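Local coordinates for protein adenosine deaminase 1 (Arthrobacter aurescens, PDB 3RYS) that probably catalyses the zinc-dependent hydrolytic deamination of adenine to hypoxanthine, a reaction of purine salvage and nitrogen catabolism, at residues 12-23 and 93-103; 219-227 and 242-251. All coordinates share one frame; numbering follows the deposited sequence.

Contact 1 (12-23 and 93-103); sequences APPVAELHLHIE and GGVRHAEIMMD. With ZN (zinc ion), chain C; ADE (adenine), chain D.
V15 and E17 pair in parallel with V95 and A98, joining the first two strands of the TIM barrel of an adenosine deaminase family enzyme. The short axes of 15-17 and 97-102 diverge by only 11°, and E17 is bonded through both its backbone polar atoms, N to H97 O and O to E99 N, each at 2.8 Å. Past E17 the pairing breaks off and resumes one residue out of step, with M101 N bonded to L20 O and I22 N to M101 O. In the gap, one water accepts from L20 N and lies within hydrogen-bonding distance of L18 O and E99 O.

The gap and the second pairing together carry the His-x-His metal motif: H19 NE2 and H21 NE2 each reach the zinc ion at 2.3 Å; H199 and D280 are its other protein ligands. M101 packs against both histidines of the motif. Its CB rests 3.5 Å from L20 O, and the extended chain carries SD to 3.8 Å from H21 CE1, an oblique sulfur-aromatic approach. A bend at the last torsion (chi3 -79°) then turns CE over one face of the H21 ring and to 4.0 Å from H19 CD2.

Rotation of the H21 ring is restrained at its edge, where ND1 donates to a second water, lying in the ring plane, that in turn donates to E23 OE1. The other oxygen of E23 accepts D103 N on its syn side, while D103 OD2 bonds Y66. Opposite M101 CE, adenine N7 sits 3.1 Å above the H21 ring plane, offset toward the rim.

Contact 2 (219-227 and 242-251); sequences ERIDHGIRC and VPLTVCPLSN. With ADE (adenine), chain D.
I221 bonds to both P243 and T245 through its backbone: its N donates to P243 O and its O accepts T245 N, both at 2.9 Å, which fixes a parallel register of I221 with L244 and D222 with T245. The last bond, H223 N to T245 O, differs in approach: the donor stands 56° out of the carbonyl plane, where T245 centres an inverse gamma turn.

Among polar side chains, D222 and T245 lie side by side, and T245 OG1 donates to the anti lone pair of D222 OD1 at 2.6 Å. OG1 also meets H19, a zinc ligand, making T245 a second-shell residue. N251 ND2 and C247 N both donate to a water lying in the plane of the H223 ring, 2.7 Å from H223 ND1; ND2 bonds H263 as well.

Apolar packing on the face of I221 and L244 brings L244 CD1 to 3.8 Å from I221 CB. Farther along, I225 CG2 lies against V246 CG1. Separately, P243 CB rests on R220 CB, the two side chains crossing at about a right angle.

Sulfur and ring meet where C247 SG comes to 3.7 Å from H223 CE1, oblique to the ring. At the ring edge H223 NE2 lies 3.0 Å from adenine N6. Parallel strands 220-221 and 244-246, linked through helix 231-240, form a beta-alpha-beta crossover of the TIM barrel, with the adenine-binding histidine just past the first strand.

Overall arrangement
Contacts 1 and 2, with centres 14 Å apart, are separate strand pairings of one TIM barrel that meet across its interior. Deep in the barrel, E99 OE1 of contact 1 forms a salt bridge with R220 NH2 of contact 2 at 2.5 Å. Nearer the metal, H19 ND1 lies 2.9 Å from T245 OG1, a probable hydrogen bond that would orient the imidazole for zinc, and H19 CE1 packs 3.5 Å from H223 NE2 with the rings edge to face. Both contacts also reach adenine: contact 1 supplies two zinc ligands, contact 2 a histidine beside the exocyclic N6, which itself lies 2.5 Å from the zinc ion.

Contact 1 (12-23 and 93-103)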
loop_
_atom_site.group_PDB
_atom_site.type_symbol
_atom_site.label_atom_id
_atom_site.label_comp_id
_atom_site.label_asym_id
_atom_site.label_seq_id
_atom_site.Cartn_x
_atom_site.Cartn_y
_atom_site.Cartn_z
ATOM N N ALA A 12 -15.810 6.397 9.164
ATOM C CA ALA A 12 -14.853 6.655 8.098
ATOM C C ALA A 12 -15.608 6.846 6.795
ATOM O O ALA A 12 -16.726 6.351 6.649
ATOM C CB ALA A 12 -13.877 5.501 7.976
ATOM N N PRO A 13 -14.999 7.566 5.842
ATOM C CA PRO A 13 -15.609 7.847 4.537
ATOM C C PRO A 13 -15.436 6.665 3.600
ATOM O O PRO A 13 -14.583 5.815 3.856
ATOM C CB PRO A 13 -14.777 9.023 4.002
ATOM C CG PRO A 13 -13.792 9.385 5.098
ATOM C CD PRO A 13 -13.669 8.177 5.966
ATOM N N PRO A 14 -16.231 6.610 2.523
ATOM C CA PRO A 14 -16.012 5.608 1.479
ATOM C C PRO A 14 -14.738 5.977 0.737
ATOM O O PRO A 14 -14.678 7.070 0.180
ATOM C CB PRO A 14 -17.217 5.794 0.549
ATOM C CG PRO A 14 -18.168 6.679 1.278
ATOM C CD PRO A 14 -17.345 7.509 2.195
ATOM N N VAL A 15 -13.735 5.104 0.737
ATOM C CA VAL A 15 -12.457 5.436 0.114
ATOM C C VAL A 15 -11.972 4.338 -0.809
ATOM O O VAL A 15 -12.560 3.255 -0.876
ATOM C CB VAL A 15 -11.340 5.656 1.162
ATOM C CG1 VAL A 15 -11.745 6.718 2.179
ATOM C CG2 VAL A 15 -10.997 4.339 1.850
ATOM N N ALA A 16 -10.886 4.632 -1.515
ATOM C CA ALA A 16 -10.113 3.600 -2.188
ATOM C C ALA A 16 -8.731 3.525 -1.543
ATOM O O ALA A 16 -8.081 4.547 -1.349
ATOM C CB ALA A 16 -9.998 3.900 -3.665
ATOM N N GLU A 17 -8.286 2.325 -1.188
ATOM C CA GLU A 17 -6.920 2.163 -0.699
ATOM C C GLU A 17 -5.981 1.795 -1.854
ATOM O O GLU A 17 -6.123 0.741 -2.477
ATOM C CB GLU A 17 -6.845 1.136 0.436
ATOM C CG GLU A 17 -5.529 1.176 1.209
ATOM C CD GLU A 17 -5.613 0.510 2.579
ATOM O OE1 GLU A 17 -6.472 -0.375 2.769
ATOM O OE2 GLU A 17 -4.815 0.877 3.469
ATOM N N LEU A 18 -5.035 2.686 -2.138
ATOM C CA LEU A 18 -4.144 2.534 -3.280
ATOM C C LEU A 18 -2.745 2.086 -2.865
ATOM O O LEU A 18 -1.950 1.642 -3.696
ATOM C CB LEU A 18 -4.047 3.852 -4.049
ATOM C CG LEU A 18 -5.356 4.480 -4.523
ATOM C CD1 LEU A 18 -5.076 5.766 -5.290
ATOM C CD2 LEU A 18 -6.145 3.499 -5.373
ATOM N N HIS A 19 -2.448 2.217 -1.578
ATOM C CA HIS A 19 -1.136 1.875 -1.045
ATOM C C HIS A 19 -1.298 0.863 0.087
ATOM O O HIS A 19 -1.595 1.233 1.227
ATOM C CB HIS A 19 -0.432 3.137 -0.537
ATOM C CG HIS A 19 0.984 2.915 -0.104
ATOM N ND1 HIS A 19 1.950 3.896 -0.192
ATOM C CD2 HIS A 19 1.599 1.829 0.416
ATOM C CE1 HIS A 19 3.097 3.425 0.263
ATOM N NE2 HIS A 19 2.911 2.171 0.634
ATOM N N LEU A 20 -1.112 -0.413 -0.232
ATOM C CA LEU A 20 -1.297 -1.472 0.749
ATOM C C LEU A 20 -0.611 -2.769 0.354
ATOM O O LEU A 20 -0.856 -3.309 -0.725
ATOM C CB LEU A 20 -2.780 -1.742 0.978
ATOM C CG LEU A 20 -2.993 -2.953 1.884
ATOM C CD1 LEU A 20 -3.918 -2.593 3.027
ATOM C CD2 LEU A 20 -3.491 -4.176 1.110
ATOM N N HIS A 21 0.236 -3.270 1.247
ATOM C CA HIS A 21 0.943 -4.522 1.027
ATOM C C HIS A 21 0.192 -5.674 1.680
ATOM O O HIS A 21 -0.058 -5.658 2.883
ATOM C CB HIS A 21 2.350 -4.425 1.597
ATOM C CG HIS A 21 3.112 -3.239 1.105
ATOM N ND1 HIS A 21 4.027 -3.316 0.078
ATOM C CD2 HIS A 21 3.092 -1.943 1.495
ATOM C CE1 HIS A 21 4.541 -2.120 -0.141
ATOM N NE2 HIS A 21 3.989 -1.270 0.703
ATOM N N ILE A 22 -0.172 -6.672 0.886
ATOM C CA ILE A 22 -0.972 -7.771 1.404
ATOM C C ILE A 22 -0.251 -8.517 2.527
ATOM O O ILE A 22 -0.882 -8.978 3.476
ATOM C CB ILE A 22 -1.423 -8.734 0.284
ATOM C CG1 ILE A 22 -2.684 -9.485 0.713
ATOM C CG2 ILE A 22 -0.303 -9.684 -0.109
ATOM C CD1 ILE A 22 -3.825 -8.572 1.110
ATOM N N GLU A 23 1.074 -8.606 2.427
ATOM C CA GLU A 23 1.890 -9.259 3.449
ATOM C C GLU A 23 1.935 -8.448 4.744
ATOM O O GLU A 23 2.232 -8.989 5.811
ATOM C CB GLU A 23 3.317 -9.481 2.940
ATOM C CG GLU A 23 3.432 -10.343 1.687
ATOM C CD GLU A 23 3.312 -9.546 0.396
ATOM O OE1 GLU A 23 2.649 -8.489 0.391
ATOM O OE2 GLU A 23 3.883 -9.980 -0.624
ATOM N N GLY A 93 -14.226 -1.193 7.089
ATOM C CA GLY A 93 -13.645 0.102 7.389
ATOM C C GLY A 93 -13.922 1.156 6.334
ATOM O O GLY A 93 -13.429 2.283 6.429
ATOM N N GLY A 94 -14.696 0.795 5.317
ATOM C CA GLY A 94 -15.115 1.762 4.319
ATOM C C GLY A 94 -14.430 1.645 2.970
ATOM O O GLY A 94 -14.804 2.344 2.031
ATOM N N VAL A 95 -13.430 0.771 2.873
ATOM C CA VAL A 95 -12.706 0.569 1.618
ATOM C C VAL A 95 -13.636 0.022 0.530
ATOM O O VAL A 95 -14.158 -1.089 0.639
ATOM C CB VAL A 95 -11.490 -0.374 1.797
ATOM C CG1 VAL A 95 -10.744 -0.551 0.481
ATOM C CG2 VAL A 95 -10.551 0.157 2.865
ATOM N N ARG A 96 -13.839 0.815 -0.517
ATOM C CA ARG A 96 -14.754 0.459 -1.594
ATOM C C ARG A 96 -13.986 -0.118 -2.778
ATOM O O ARG A 96 -14.528 -0.869 -3.592
ATOM C CB ARG A 96 -15.541 1.694 -2.027
ATOM C CG ARG A 96 -16.467 2.212 -0.953
ATOM C CD ARG A 96 -17.598 1.229 -0.740
ATOM N NE ARG A 96 -18.446 1.159 -1.923
ATOM C CZ ARG A 96 -19.033 0.052 -2.360
ATOM N NH1 ARG A 96 -18.859 -1.091 -1.710
ATOM N NH2 ARG A 96 -19.788 0.086 -3.453
ATOM N N HIS A 97 -12.710 0.239 -2.848
ATOM C CA HIS A 97 -11.824 -0.208 -3.908
ATOM C C HIS A 97 -10.419 -0.329 -3.333
ATOM O O HIS A 97 -9.946 0.564 -2.620
ATOM C CB HIS A 97 -11.843 0.794 -5.060
ATOM C CG HIS A 97 -10.972 0.411 -6.215
ATOM N ND1 HIS A 97 -9.685 0.883 -6.368
ATOM C CD2 HIS A 97 -11.210 -0.383 -7.285
ATOM C CE1 HIS A 97 -9.166 0.388 -7.476
ATOM N NE2 HIS A 97 -10.070 -0.384 -8.051
ATOM N N ALA A 98 -9.755 -1.437 -3.639
ATOM C CA ALA A 98 -8.441 -1.707 -3.079
ATOM C C ALA A 98 -7.460 -2.112 -4.167
ATOM O O ALA A 98 -7.696 -3.075 -4.898
ATOM C CB ALA A 98 -8.537 -2.789 -2.018
ATOM N N GLU A 99 -6.367 -1.365 -4.285
ATOM C CA GLU A 99 -5.310 -1.732 -5.218
ATOM C C GLU A 99 -4.119 -2.270 -4.435
ATOM O O GLU A 99 -3.404 -1.527 -3.764
ATOM C CB GLU A 99 -4.949 -0.562 -6.137
ATOM C CG GLU A 99 -6.061 -0.266 -7.140
ATOM C CD GLU A 99 -5.781 0.922 -8.040
ATOM O OE1 GLU A 99 -4.596 1.234 -8.278
ATOM O OE2 GLU A 99 -6.760 1.533 -8.519
ATOM N N ILE A 100 -3.931 -3.581 -4.525
ATOM C CA ILE A 100 -3.134 -4.321 -3.557
ATOM C C ILE A 100 -1.761 -4.728 -4.071
ATOM O O ILE A 100 -1.629 -5.321 -5.141
ATOM C CB ILE A 100 -3.899 -5.576 -3.110
ATOM C CG1 ILE A 100 -5.242 -5.169 -2.497
ATOM C CG2 ILE A 100 -3.077 -6.391 -2.128
ATOM C CD1 ILE A 100 -6.286 -6.264 -2.515
ATOM N N MET A 101 -0.736 -4.408 -3.292
ATOM C CA MET A 101 0.624 -4.809 -3.629
ATOM C C MET A 101 0.992 -6.175 -3.060
ATOM O O MET A 101 0.427 -6.647 -2.069
ATOM C CB MET A 101 1.640 -3.759 -3.174
ATOM C CG MET A 101 2.043 -2.785 -4.264
ATOM S SD MET A 101 3.175 -1.517 -3.664
ATOM C CE MET A 101 2.035 -0.407 -2.848
ATOM N N MET A 102 1.965 -6.796 -3.706
ATOM C CA MET A 102 2.418 -8.114 -3.336
ATOM C C MET A 102 3.877 -8.196 -3.753
ATOM O O MET A 102 4.251 -7.669 -4.801
ATOM C CB MET A 102 1.576 -9.148 -4.070
ATOM C CG MET A 102 2.190 -10.520 -4.196
ATOM S SD MET A 102 1.189 -11.502 -5.328
ATOM C CE MET A 102 2.087 -13.048 -5.282
ATOM N N ASP A 103 4.706 -8.821 -2.922
ATOM C CA ASP A 103 6.124 -8.968 -3.227
ATOM C C ASP A 103 6.417 -10.381 -3.713
ATOM O O ASP A 103 6.813 -11.244 -2.925
ATOM C CB ASP A 103 6.988 -8.657 -1.999
ATOM C CG ASP A 103 6.787 -7.243 -1.471
ATOM O OD1 ASP A 103 6.344 -6.367 -2.246
ATOM O OD2 ASP A 103 7.083 -7.011 -0.275
HETATM ZN ZN ZN C . 4.602 0.849 1.484
HETATM N N9 ADE D . 7.605 -2.930 2.005
HETATM C C8 ADE D . 6.379 -3.026 2.609
HETATM N N7 ADE D . 5.902 -1.880 3.049
HETATM C C5 ADE D . 6.893 -0.969 2.710
HETATM C C6 ADE D . 7.003 0.425 2.901
HETATM N N6 ADE D . 6.061 1.156 3.508
HETATM N N1 ADE D . 8.121 1.035 2.444
HETATM C C2 ADE D . 9.060 0.293 1.839
HETATM N N3 ADE D . 9.071 -1.021 1.600
HETATM C C4 ADE D . 7.949 -1.598 2.067
HETATM O O HOH W 1 -0.926 -0.934 -2.865
HETATM O O HOH W 2 3.619 -5.845 -1.139
#

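Contact 2 (219-227 and 242-251)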
loop_
_atom_site.group_PDB
_atom_site.type_symbol
_atom_site.label_atom_id
_atom_site.label_comp_id
_atom_site.label_asym_id
_atom_site.label_seq_id
_atom_site.Cartn_x
_atom_site.Cartn_y
_atom_site.Cartn_z
ATOM N N GLU A 219 2.950 6.377 -12.346
ATOM C CA GLU A 219 1.685 7.095 -12.450
ATOM C C GLU A 219 1.214 7.636 -11.110
ATOM O O GLU A 219 0.329 8.489 -11.054
ATOM C CB GLU A 219 0.628 6.189 -13.055
ATOM C CG GLU A 219 1.189 5.321 -14.145
ATOM C CD GLU A 219 0.124 4.828 -15.074
ATOM O OE1 GLU A 219 -0.001 3.594 -15.221
ATOM O OE2 GLU A 219 -0.596 5.676 -15.645
ATOM N N ARG A 220 1.795 7.126 -10.031
ATOM C CA ARG A 220 1.621 7.752 -8.725
ATOM C C ARG A 220 2.760 7.415 -7.768
ATOM O O ARG A 220 3.373 6.356 -7.866
ATOM C CB ARG A 220 0.241 7.455 -8.109
ATOM C CG ARG A 220 -0.237 6.018 -8.191
ATOM C CD ARG A 220 -1.584 5.848 -7.477
ATOM N NE ARG A 220 -1.769 4.477 -7.015
ATOM C CZ ARG A 220 -2.668 3.631 -7.505
ATOM N NH1 ARG A 220 -3.501 4.012 -8.459
ATOM N NH2 ARG A 220 -2.748 2.402 -7.021
ATOM N N ILE A 221 3.055 8.347 -6.868
ATOM C CA ILE A 221 4.158 8.193 -5.933
ATOM C C ILE A 221 3.660 7.621 -4.614
ATOM O O ILE A 221 2.642 8.062 -4.071
ATOM C CB ILE A 221 4.865 9.538 -5.667
ATOM C CG1 ILE A 221 5.585 10.029 -6.926
ATOM C CG2 ILE A 221 5.844 9.408 -4.513
ATOM C CD1 ILE A 221 6.819 9.234 -7.273
ATOM N N ASP A 222 4.380 6.634 -4.098
ATOM C CA ASP A 222 4.001 6.007 -2.844
ATOM C C ASP A 222 4.793 6.599 -1.679
ATOM O O ASP A 222 6.025 6.614 -1.691
ATOM C CB ASP A 222 4.154 4.490 -2.952
ATOM C CG ASP A 222 3.230 3.893 -4.009
ATOM O OD1 ASP A 222 2.019 4.207 -3.991
ATOM O OD2 ASP A 222 3.713 3.118 -4.859
ATOM N N HIS A 223 4.059 7.099 -0.686
ATOM C CA HIS A 223 4.610 7.917 0.394
ATOM C C HIS A 223 4.843 9.359 -0.080
ATOM O O HIS A 223 3.940 10.193 -0.014
ATOM C CB HIS A 223 5.887 7.303 0.985
ATOM C CG HIS A 223 5.646 6.055 1.777
ATOM N ND1 HIS A 223 4.884 6.038 2.926
ATOM C CD2 HIS A 223 6.074 4.782 1.592
ATOM C CE1 HIS A 223 4.842 4.807 3.407
ATOM N NE2 HIS A 223 5.560 4.028 2.621
ATOM N N GLY A 224 6.051 9.648 -0.552
ATOM C CA GLY A 224 6.355 10.943 -1.136
ATOM C C GLY A 224 6.474 12.105 -0.163
ATOM O O GLY A 224 6.587 13.254 -0.583
ATOM N N ILE A 225 6.467 11.823 1.136
ATOM C CA ILE A 225 6.466 12.895 2.126
ATOM C C ILE A 225 7.745 13.739 2.135
ATOM O O ILE A 225 7.726 14.899 2.559
ATOM C CB ILE A 225 6.199 12.370 3.547
ATOM C CG1 ILE A 225 7.277 11.364 3.954
ATOM C CG2 ILE A 225 4.805 11.757 3.640
ATOM C CD1 ILE A 225 7.355 11.134 5.453
ATOM N N ARG A 226 8.853 13.168 1.674
ATOM C CA ARG A 226 10.114 13.908 1.673
ATOM C C ARG A 226 10.204 14.911 0.525
ATOM O O ARG A 226 11.196 15.627 0.389
ATOM C CB ARG A 226 11.320 12.970 1.688
ATOM C CG ARG A 226 11.572 12.340 3.048
ATOM C CD ARG A 226 12.968 11.764 3.138
ATOM N NE ARG A 226 13.985 12.802 3.012
ATOM C CZ ARG A 226 15.277 12.565 2.809
ATOM N NH1 ARG A 226 15.713 11.317 2.699
ATOM N NH2 ARG A 226 16.134 13.575 2.705
ATOM N N CYS A 227 9.156 14.975 -0.289
ATOM C CA CYS A 227 9.098 15.952 -1.364
ATOM C C CYS A 227 9.062 17.357 -0.779
ATOM O O CYS A 227 9.445 18.325 -1.433
ATOM C CB CYS A 227 7.856 15.729 -2.224
ATOM S SG CYS A 227 6.325 16.236 -1.416
ATOM N N VAL A 242 0.140 14.758 -9.509
ATOM C CA VAL A 242 0.640 13.411 -9.279
ATOM C C VAL A 242 0.068 12.888 -7.968
ATOM O O VAL A 242 0.276 13.488 -6.918
ATOM C CB VAL A 242 2.182 13.390 -9.198
ATOM C CG1 VAL A 242 2.693 11.965 -9.079
ATOM C CG2 VAL A 242 2.796 14.081 -10.411
ATOM N N PRO A 243 -0.674 11.776 -8.026
ATOM C CA PRO A 243 -1.216 11.195 -6.795
ATOM C C PRO A 243 -0.101 10.804 -5.838
ATOM O O PRO A 243 0.872 10.176 -6.263
ATOM C CB PRO A 243 -1.948 9.940 -7.286
ATOM C CG PRO A 243 -2.229 10.195 -8.732
ATOM C CD PRO A 243 -1.077 11.022 -9.225
ATOM N N LEU A 244 -0.241 11.194 -4.572
ATOM C CA LEU A 244 0.692 10.805 -3.519
ATOM C C LEU A 244 -0.009 9.921 -2.482
ATOM O O LEU A 244 -0.906 10.375 -1.765
ATOM C CB LEU A 244 1.301 12.040 -2.843
ATOM C CG LEU A 244 2.718 12.451 -3.270
ATOM C CD1 LEU A 244 2.840 12.604 -4.781
ATOM C CD2 LEU A 244 3.158 13.726 -2.565
ATOM N N THR A 245 0.397 8.659 -2.402
ATOM C CA THR A 245 -0.242 7.740 -1.472
ATOM C C THR A 245 0.379 7.803 -0.067
ATOM O O THR A 245 1.217 6.976 0.305
ATOM C CB THR A 245 -0.291 6.299 -2.035
ATOM O OG1 THR A 245 1.035 5.787 -2.205
ATOM C CG2 THR A 245 -1.000 6.288 -3.384
ATOM N N VAL A 246 -0.049 8.798 0.708
ATOM C CA VAL A 246 0.460 9.003 2.062
ATOM C C VAL A 246 -0.023 7.939 3.046
ATOM O O VAL A 246 -1.169 7.495 2.989
ATOM C CB VAL A 246 0.068 10.390 2.608
ATOM C CG1 VAL A 246 0.719 10.626 3.970
ATOM C CG2 VAL A 246 0.458 11.483 1.619
ATOM N N CYS A 247 0.863 7.541 3.955
ATOM C CA CYS A 247 0.538 6.551 4.978
ATOM C C CYS A 247 0.931 7.084 6.351
ATOM O O CYS A 247 2.051 6.860 6.811
ATOM C CB CYS A 247 1.261 5.231 4.697
ATOM S SG CYS A 247 1.143 4.669 2.977
ATOM N N PRO A 248 0.000 7.797 7.008
ATOM C CA PRO A 248 0.247 8.524 8.263
ATOM C C PRO A 248 0.834 7.670 9.389
ATOM O O PRO A 248 1.919 7.980 9.881
ATOM C CB PRO A 248 -1.142 9.040 8.644
ATOM C CG PRO A 248 -1.867 9.150 7.320
ATOM C CD PRO A 248 -1.376 7.989 6.517
ATOM N N LEU A 249 0.126 6.620 9.792
ATOM C CA LEU A 249 0.591 5.753 10.868
ATOM C C LEU A 249 1.894 5.051 10.509
ATOM O O LEU A 249 2.762 4.854 11.361
ATOM C CB LEU A 249 -0.472 4.716 11.220
ATOM C CG LEU A 249 -1.765 5.265 11.817
ATOM C CD1 LEU A 249 -2.674 4.118 12.254
ATOM C CD2 LEU A 249 -1.455 6.198 12.982
ATOM N N SER A 250 2.024 4.661 9.247
ATOM C CA SER A 250 3.246 4.012 8.795
ATOM C C SER A 250 4.465 4.906 9.068
ATOM O O SER A 250 5.452 4.466 9.672
ATOM C CB SER A 250 3.142 3.660 7.309
ATOM O OG SER A 250 4.345 3.086 6.841
ATOM N N ASN A 251 4.377 6.163 8.635
ATOM C CA ASN A 251 5.467 7.115 8.799
ATOM C C ASN A 251 5.832 7.347 10.264
ATOM O O ASN A 251 7.006 7.530 10.603
ATOM C CB ASN A 251 5.124 8.444 8.122
ATOM C CG ASN A 251 4.868 8.290 6.634
ATOM O OD1 ASN A 251 5.334 7.338 6.009
ATOM N ND2 ASN A 251 4.125 9.229 6.059
HETATM N N9 ADE D . 7.605 -2.930 2.005
HETATM C C8 ADE D . 6.379 -3.026 2.609
HETATM N N7 ADE D . 5.902 -1.880 3.049
HETATM C C5 ADE D . 6.893 -0.969 2.710
HETATM C C6 ADE D . 7.003 0.425 2.901
HETATM N N6 ADE D . 6.061 1.156 3.508
HETATM N N1 ADE D . 8.121 1.035 2.444
HETATM C C2 ADE D . 9.060 0.293 1.839
HETATM N N3 ADE D . 9.071 -1.021 1.600
HETATM C C4 ADE D . 7.949 -1.598 2.067
HETATM O O HOH W 3 3.673 8.417 3.470
#